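Local structure of amidase, hydantoinase/carbamoylase family (Paraburkholderia phymatum, 6C0D) at residues G81-H89 with R188-H196; V336-L346 with Q370-L381. The protein probably hydrolyses N-carbamoyl-L-amino acids as a metal-dependent amidase of the peptidase M20 family, working as a homodimer. One frame throughout, in Å; residues are numbered along the deposited sequence.

Contact 1 and contact 2 lie side by side, their centres about 10 Å apart, and share one sheet: strand 189-198 of contact 1 has strand 378-384 of contact 2 as its parallel neighbour. Probable backbone hydrogen bonds join them, Tyr192 N to Pro377 O at 2.8 Å and His196 N to Leu381 O at 2.9 Å. Contact 1 ends at the zinc site, where His89 and His196 bind the metal. Contact 2 stands behind it: the side chain of Met380 comes within about 4 Å of that of His196 and about 7 Å of the zinc, while residues 336-346 pack on Ala373, on Pro377 and on the start of strand 378-384.

Contact 1 of 2, residues G81-H89 with R188-H196; sequences GPALVIGSH and RQRAYLEPH. With ZN (zinc ion), chain B.
His89 and His196 grip the zinc ion together, each through NE2, with His89 NE2 2.1 Å from the metal; Asp100 and two waters complete the observed coordination, and the carbonyl of Asp91 anchors His89 ND1. The two imidazoles meet rim to rim, their planes at 34°, so that the rings converge on the ion without stacking. The His89 ring swings there because its CG sits between the backbone N and the carbonyl carbon (chi1 59°).

Just behind the metal, Ser88 OG donates to Glu194 OE2 over 2.8 Å, meeting it from above the carboxylate plane. The other oxygen, Glu194 OE1, accepts from Tyr192 OH at 2.8 Å, still further out of that plane. Both carboxylate oxygens are thus held within a buried setting, and a water bridges Ser88 OG and Pro195 O.

Backbone hydrogen bonds of parallel pairing tie the strands from Ala83 to Gly87; that from Val85 N to Ala191 O is 2.9 Å long and almost straight at 178°. At the outer end Ala83 CB lies over one face of the Arg188 guanidinium, 3.6 Å above its plane. The extended arginine chain carries the group to Asp127, with which it forms a salt bridge.

Val85 CG1 meets the edge of the Tyr192 ring, at CD2, and Val85 CG2 packs on Gln189 CG. The other face of the sheet brings Leu84 CD1 to Ala191 CB (3.8 Å) and Ile86 CG2 to Pro195 CD (4.0 Å). Strand 83-88 runs between strands 125-130 and 189-198; helix 368-372 touches Tyr192 and Glu194, and strand 378-384 continues the sheet beyond 189-198.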
# COMPACT_ATOMS: atom_id res chain seq x y z
N GLY A 81 -19.88 -24.38 48.46
CA GLY A 81 -19.99 -22.94 48.61
C GLY A 81 -19.59 -22.16 47.37
O GLY A 81 -19.34 -22.73 46.30
N PRO A 82 -19.51 -20.83 47.50
CA PRO A 82 -19.24 -19.99 46.32
C PRO A 82 -17.81 -20.14 45.85
O PRO A 82 -16.88 -20.30 46.65
CB PRO A 82 -19.50 -18.57 46.83
CG PRO A 82 -19.25 -18.65 48.31
CD PRO A 82 -19.71 -20.04 48.72
N ALA A 83 -17.62 -19.99 44.54
CA ALA A 83 -16.34 -20.27 43.90
C ALA A 83 -15.81 -19.03 43.20
O ALA A 83 -16.56 -18.23 42.63
CB ALA A 83 -16.47 -21.42 42.89
N LEU A 84 -14.49 -18.91 43.24
CA LEU A 84 -13.74 -17.97 42.42
C LEU A 84 -13.12 -18.75 41.26
O LEU A 84 -12.45 -19.76 41.49
CB LEU A 84 -12.66 -17.30 43.26
CG LEU A 84 -11.56 -16.53 42.49
CD1 LEU A 84 -12.18 -15.32 41.83
CD2 LEU A 84 -10.50 -16.09 43.50
N VAL A 85 -13.32 -18.28 40.03
CA VAL A 85 -12.73 -18.90 38.84
C VAL A 85 -11.50 -18.08 38.45
O VAL A 85 -11.59 -16.85 38.33
CB VAL A 85 -13.74 -18.95 37.68
CG1 VAL A 85 -13.13 -19.64 36.44
CG2 VAL A 85 -15.06 -19.62 38.09
N ILE A 86 -10.36 -18.73 38.27
CA ILE A 86 -9.14 -18.04 37.85
C ILE A 86 -8.65 -18.71 36.58
O ILE A 86 -8.53 -19.94 36.53
CB ILE A 86 -8.03 -18.09 38.92
CG1 ILE A 86 -8.59 -17.71 40.29
CG2 ILE A 86 -6.85 -17.19 38.49
CD1 ILE A 86 -7.59 -17.88 41.43
N GLY A 87 -8.35 -17.92 35.55
CA GLY A 87 -7.85 -18.58 34.36
C GLY A 87 -7.44 -17.61 33.29
O GLY A 87 -7.31 -16.41 33.52
N SER A 88 -7.21 -18.17 32.11
CA SER A 88 -6.87 -17.41 30.91
C SER A 88 -6.98 -18.39 29.75
O SER A 88 -7.87 -19.24 29.76
CB SER A 88 -5.48 -16.78 31.01
OG SER A 88 -5.28 -15.85 29.96
N HIS A 89 -6.09 -18.29 28.75
CA HIS A 89 -6.08 -19.22 27.63
C HIS A 89 -4.69 -19.81 27.47
O HIS A 89 -3.70 -19.20 27.88
CB HIS A 89 -6.49 -18.51 26.32
CG HIS A 89 -5.59 -17.37 25.96
ND1 HIS A 89 -4.60 -17.48 25.01
CD2 HIS A 89 -5.51 -16.11 26.45
CE1 HIS A 89 -3.96 -16.32 24.91
NE2 HIS A 89 -4.49 -15.48 25.77
N ARG A 188 -23.22 -20.60 41.82
CA ARG A 188 -21.99 -21.07 42.46
C ARG A 188 -20.77 -20.20 42.14
O ARG A 188 -20.03 -19.83 43.06
CB ARG A 188 -21.73 -22.52 42.03
CG ARG A 188 -20.37 -23.09 42.45
CD ARG A 188 -20.22 -24.58 42.08
NE ARG A 188 -18.89 -24.99 42.51
CZ ARG A 188 -17.78 -24.75 41.82
NH1 ARG A 188 -16.60 -25.08 42.33
NH2 ARG A 188 -17.84 -24.18 40.62
N GLN A 189 -20.53 -19.89 40.87
CA GLN A 189 -19.33 -19.17 40.43
C GLN A 189 -19.60 -17.67 40.48
O GLN A 189 -20.35 -17.14 39.66
CB GLN A 189 -18.93 -19.64 39.03
CG GLN A 189 -18.45 -21.10 39.08
CD GLN A 189 -18.55 -21.83 37.75
OE1 GLN A 189 -19.52 -21.67 37.02
NE2 GLN A 189 -17.53 -22.65 37.44
N ARG A 190 -18.99 -16.99 41.45
CA ARG A 190 -19.40 -15.62 41.73
C ARG A 190 -18.37 -14.57 41.35
O ARG A 190 -18.68 -13.37 41.44
CB ARG A 190 -19.76 -15.45 43.21
CG ARG A 190 -20.98 -16.25 43.66
CD ARG A 190 -22.21 -15.96 42.81
NE ARG A 190 -22.50 -14.53 42.69
CZ ARG A 190 -22.72 -13.91 41.53
NH1 ARG A 190 -22.69 -14.60 40.40
NH2 ARG A 190 -22.98 -12.61 41.51
N ALA A 191 -17.19 -14.98 40.89
CA ALA A 191 -16.16 -14.01 40.52
C ALA A 191 -15.16 -14.68 39.60
O ALA A 191 -14.97 -15.90 39.68
CB ALA A 191 -15.44 -13.45 41.75
N TYR A 192 -14.54 -13.88 38.73
CA TYR A 192 -13.54 -14.37 37.78
C TYR A 192 -12.32 -13.46 37.84
O TYR A 192 -12.46 -12.24 37.80
CB TYR A 192 -14.12 -14.40 36.35
CG TYR A 192 -13.11 -14.74 35.27
CD1 TYR A 192 -12.69 -13.79 34.35
CD2 TYR A 192 -12.58 -16.03 35.17
CE1 TYR A 192 -11.75 -14.11 33.35
CE2 TYR A 192 -11.64 -16.35 34.20
CZ TYR A 192 -11.24 -15.38 33.29
OH TYR A 192 -10.34 -15.72 32.30
N LEU A 193 -11.12 -14.05 37.94
CA LEU A 193 -9.87 -13.29 37.92
C LEU A 193 -9.00 -13.79 36.76
O LEU A 193 -8.72 -14.99 36.69
CB LEU A 193 -9.13 -13.46 39.25
CG LEU A 193 -7.62 -13.11 39.31
CD1 LEU A 193 -7.36 -11.65 38.95
CD2 LEU A 193 -7.06 -13.46 40.70
N GLU A 194 -8.58 -12.89 35.87
CA GLU A 194 -7.67 -13.26 34.78
C GLU A 194 -6.35 -12.50 34.89
O GLU A 194 -6.27 -11.33 34.47
CB GLU A 194 -8.30 -13.01 33.40
CG GLU A 194 -7.34 -13.46 32.28
CD GLU A 194 -8.02 -13.66 30.93
OE1 GLU A 194 -9.26 -13.53 30.84
OE2 GLU A 194 -7.29 -13.97 29.96
N PRO A 195 -5.28 -13.11 35.38
CA PRO A 195 -3.96 -12.47 35.27
C PRO A 195 -3.47 -12.55 33.83
O PRO A 195 -3.76 -13.52 33.12
CB PRO A 195 -3.06 -13.32 36.19
CG PRO A 195 -4.04 -14.24 36.99
CD PRO A 195 -5.20 -14.42 36.04
N HIS A 196 -2.73 -11.54 33.39
CA HIS A 196 -2.23 -11.54 32.02
C HIS A 196 -0.98 -10.66 31.93
O HIS A 196 -0.84 -9.70 32.69
CB HIS A 196 -3.33 -11.02 31.07
CG HIS A 196 -3.19 -11.46 29.64
ND1 HIS A 196 -2.27 -10.91 28.78
CD2 HIS A 196 -3.89 -12.38 28.92
CE1 HIS A 196 -2.39 -11.48 27.59
NE2 HIS A 196 -3.35 -12.38 27.65
ZN ZN B . -3.94 -13.50 25.91
O HOH W 1 -18.59 -25.01 45.24
O HOH W 2 -2.80 -14.86 31.06
O HOH W 3 -4.06 -12.46 24.08
O HOH W 4 -6.00 -12.77 26.47

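Contact 2 of 2, residues V336-L346 with Q370-L381; sequences VTMDAALQQHL and QVIAQHIPACML. With EDO (1,2-ethanediol), chain I.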
# COMPACT_ATOMS: atom_id res chain seq x y z
N VAL A 336 -15.73 -2.58 28.40
CA VAL A 336 -16.26 -3.51 29.39
C VAL A 336 -15.52 -3.23 30.69
O VAL A 336 -14.30 -3.43 30.77
CB VAL A 336 -16.10 -4.98 28.97
CG1 VAL A 336 -16.52 -5.91 30.12
CG2 VAL A 336 -16.97 -5.29 27.73
N THR A 337 -16.24 -2.74 31.70
CA THR A 337 -15.57 -2.39 32.95
C THR A 337 -15.30 -3.64 33.78
O THR A 337 -16.09 -4.59 33.78
CB THR A 337 -16.41 -1.42 33.78
OG1 THR A 337 -17.61 -2.08 34.17
CG2 THR A 337 -16.79 -0.20 32.95
N MET A 338 -14.18 -3.63 34.50
CA MET A 338 -13.93 -4.69 35.47
C MET A 338 -14.64 -4.35 36.77
O MET A 338 -14.84 -3.17 37.10
CB MET A 338 -12.43 -4.86 35.70
CG MET A 338 -11.64 -5.20 34.42
SD MET A 338 -11.97 -6.83 33.76
CE MET A 338 -13.31 -6.51 32.55
N ASP A 339 -15.04 -5.39 37.50
CA ASP A 339 -15.85 -5.19 38.71
C ASP A 339 -15.12 -4.28 39.70
O ASP A 339 -13.95 -4.51 40.00
CB ASP A 339 -16.14 -6.54 39.36
CG ASP A 339 -17.09 -6.41 40.53
OD1 ASP A 339 -18.31 -6.42 40.29
OD2 ASP A 339 -16.59 -6.28 41.67
N ALA A 340 -15.82 -3.25 40.20
CA ALA A 340 -15.13 -2.26 41.05
C ALA A 340 -14.65 -2.86 42.37
O ALA A 340 -13.55 -2.54 42.85
CB ALA A 340 -16.06 -1.07 41.31
N ALA A 341 -15.46 -3.70 43.02
CA ALA A 341 -15.01 -4.28 44.28
C ALA A 341 -13.85 -5.26 44.06
O ALA A 341 -12.90 -5.29 44.86
CB ALA A 341 -16.19 -4.95 45.02
N LEU A 342 -13.88 -6.06 42.98
CA LEU A 342 -12.75 -6.94 42.69
C LEU A 342 -11.48 -6.14 42.42
O LEU A 342 -10.40 -6.49 42.91
CB LEU A 342 -13.06 -7.84 41.49
CG LEU A 342 -14.20 -8.89 41.68
CD1 LEU A 342 -14.30 -9.75 40.45
CD2 LEU A 342 -14.00 -9.77 42.92
N GLN A 343 -11.60 -5.06 41.63
CA GLN A 343 -10.44 -4.19 41.41
C GLN A 343 -9.86 -3.72 42.72
O GLN A 343 -8.64 -3.64 42.89
CB GLN A 343 -10.83 -2.96 40.61
CG GLN A 343 -10.95 -3.12 39.14
CD GLN A 343 -11.24 -1.77 38.53
OE1 GLN A 343 -10.43 -0.83 38.67
NE2 GLN A 343 -12.41 -1.63 37.92
N GLN A 344 -10.73 -3.40 43.67
CA GLN A 344 -10.22 -2.86 44.92
C GLN A 344 -9.51 -3.94 45.74
O GLN A 344 -8.50 -3.66 46.38
CB GLN A 344 -11.35 -2.18 45.69
CG GLN A 344 -10.91 -1.47 46.95
CD GLN A 344 -10.23 -0.13 46.66
OE1 GLN A 344 -9.81 0.15 45.53
NE2 GLN A 344 -10.13 0.71 47.68
N HIS A 345 -10.00 -5.19 45.71
CA HIS A 345 -9.22 -6.28 46.30
C HIS A 345 -7.85 -6.42 45.63
O HIS A 345 -6.84 -6.64 46.31
CB HIS A 345 -9.96 -7.62 46.21
CG HIS A 345 -11.12 -7.71 47.15
ND1 HIS A 345 -10.96 -7.83 48.52
CD2 HIS A 345 -12.45 -7.74 46.92
CE1 HIS A 345 -12.15 -7.92 49.09
NE2 HIS A 345 -13.08 -7.86 48.14
N LEU A 346 -7.81 -6.32 44.29
CA LEU A 346 -6.50 -6.39 43.62
C LEU A 346 -5.61 -5.23 44.05
O LEU A 346 -4.42 -5.42 44.30
CB LEU A 346 -6.67 -6.38 42.10
CG LEU A 346 -7.35 -7.60 41.45
CD1 LEU A 346 -7.53 -7.35 39.97
CD2 LEU A 346 -6.50 -8.84 41.63
N GLN A 370 -13.39 -10.01 28.92
CA GLN A 370 -14.42 -9.11 28.42
C GLN A 370 -15.73 -9.85 28.16
O GLN A 370 -16.81 -9.25 28.23
CB GLN A 370 -13.95 -8.40 27.15
CG GLN A 370 -14.10 -9.20 25.90
CD GLN A 370 -13.36 -8.56 24.74
OE1 GLN A 370 -12.37 -7.88 24.95
NE2 GLN A 370 -13.85 -8.77 23.52
N VAL A 371 -15.65 -11.14 27.84
CA VAL A 371 -16.85 -11.96 27.66
C VAL A 371 -17.44 -12.34 29.01
O VAL A 371 -18.66 -12.24 29.23
CB VAL A 371 -16.50 -13.22 26.83
CG1 VAL A 371 -17.66 -14.24 26.83
CG2 VAL A 371 -16.12 -12.82 25.39
N ILE A 372 -16.59 -12.79 29.93
CA ILE A 372 -17.09 -13.30 31.21
C ILE A 372 -17.66 -12.17 32.06
O ILE A 372 -18.67 -12.36 32.75
CB ILE A 372 -15.96 -14.07 31.92
CG1 ILE A 372 -15.69 -15.37 31.15
CG2 ILE A 372 -16.31 -14.37 33.40
CD1 ILE A 372 -14.32 -15.94 31.38
N ALA A 373 -17.07 -10.97 31.97
CA ALA A 373 -17.48 -9.85 32.81
C ALA A 373 -18.92 -9.43 32.58
O ALA A 373 -19.52 -8.79 33.46
CB ALA A 373 -16.57 -8.63 32.56
N GLN A 374 -19.50 -9.75 31.43
CA GLN A 374 -20.88 -9.40 31.16
C GLN A 374 -21.86 -10.32 31.90
O GLN A 374 -23.06 -10.06 31.88
CB GLN A 374 -21.11 -9.40 29.64
CG GLN A 374 -20.03 -8.54 28.90
CD GLN A 374 -20.12 -8.55 27.37
OE1 GLN A 374 -21.19 -8.72 26.80
NE2 GLN A 374 -18.97 -8.33 26.71
N HIS A 375 -21.36 -11.37 32.56
CA HIS A 375 -22.21 -12.35 33.24
C HIS A 375 -21.95 -12.47 34.73
O HIS A 375 -22.90 -12.67 35.50
CB HIS A 375 -22.04 -13.73 32.59
CG HIS A 375 -22.47 -13.76 31.16
ND1 HIS A 375 -23.73 -14.16 30.78
CD2 HIS A 375 -21.83 -13.38 30.03
CE1 HIS A 375 -23.84 -14.05 29.46
NE2 HIS A 375 -22.70 -13.58 28.99
N ILE A 376 -20.69 -12.39 35.16
CA ILE A 376 -20.35 -12.39 36.58
C ILE A 376 -19.25 -11.36 36.80
O ILE A 376 -18.56 -10.94 35.86
CB ILE A 376 -19.87 -13.78 37.06
CG1 ILE A 376 -18.61 -14.21 36.30
CG2 ILE A 376 -21.02 -14.83 36.99
CD1 ILE A 376 -17.96 -15.44 36.93
N PRO A 377 -19.07 -10.93 38.06
CA PRO A 377 -17.96 -10.01 38.38
C PRO A 377 -16.62 -10.55 37.88
O PRO A 377 -16.24 -11.67 38.19
CB PRO A 377 -17.99 -9.96 39.91
CG PRO A 377 -19.47 -10.15 40.25
CD PRO A 377 -19.95 -11.17 39.23
N ALA A 378 -15.89 -9.72 37.13
CA ALA A 378 -14.59 -10.12 36.59
C ALA A 378 -13.54 -9.05 36.87
O ALA A 378 -13.86 -7.87 37.03
CB ALA A 378 -14.68 -10.36 35.07
N CYS A 379 -12.27 -9.47 36.90
CA CYS A 379 -11.18 -8.52 37.05
C CYS A 379 -9.93 -9.08 36.37
O CYS A 379 -9.84 -10.27 36.07
CB CYS A 379 -10.91 -8.20 38.53
SG CYS A 379 -10.33 -9.64 39.46
N MET A 380 -8.99 -8.18 36.07
CA MET A 380 -7.71 -8.59 35.49
C MET A 380 -6.55 -7.95 36.25
O MET A 380 -6.65 -6.83 36.75
CB MET A 380 -7.60 -8.19 34.01
CG MET A 380 -8.61 -8.90 33.12
SD MET A 380 -8.19 -8.68 31.36
CE MET A 380 -6.81 -9.82 31.17
N LEU A 381 -5.43 -8.67 36.27
CA LEU A 381 -4.20 -8.19 36.87
C LEU A 381 -3.09 -8.32 35.84
O LEU A 381 -2.92 -9.40 35.27
CB LEU A 381 -3.84 -9.01 38.12
CG LEU A 381 -2.66 -8.47 38.93
CD1 LEU A 381 -3.16 -7.26 39.73
CD2 LEU A 381 -2.11 -9.54 39.87
C1 EDO I . -21.78 -9.22 35.86
O1 EDO I . -21.70 -8.02 35.09
C2 EDO I . -22.16 -8.89 37.29
O2 EDO I . -21.29 -7.87 37.78
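The carboxylate of Asp339 lies alongside the ring of Pro377, the two side chains pointing the same way, with Asp339 OD1 3.6 Å from Pro377 CB. Its other oxygen caps the helix: Leu342 N donates to the anti lone pair of Asp339 OD2 at 3.0 Å. With CG anti to the backbone N (chi1 -174°), the acid can serve both neighbours. The Gln343 amide reaches back in its own plane to Met338 O, which it meets from above the carbonyl plane. At the other end, in one of two conformers, Gln374 NE2 donates to Gln370 O and lies near Val336 CG2, a contact that is therefore uncertain.

One backbone bond joins the segments, Asp339 N to Ala378 O at 2.8 Å, fastening the start of the helix to the strand. Around it the packing is apolar. Met338, bent along its chain, brings SD against Cys379 CA and Met380 CG and turns CE to Ala373 CB, which also receives Val336 CG1 at 3.7 Å. Further along the helix Leu342 CB meets Cys379 CB, and Leu346 puts CD1 3.7 Å from Cys379 SG and CD2 against Leu381 CD1.

Helix 399-419 packs against Leu342 and Leu346, and strand 336-337 pairs with strand 210-227. An N-capped helix laid on a central strand in this way is consistent with the layered alpha/beta metal-binding domain of M20 enzymes.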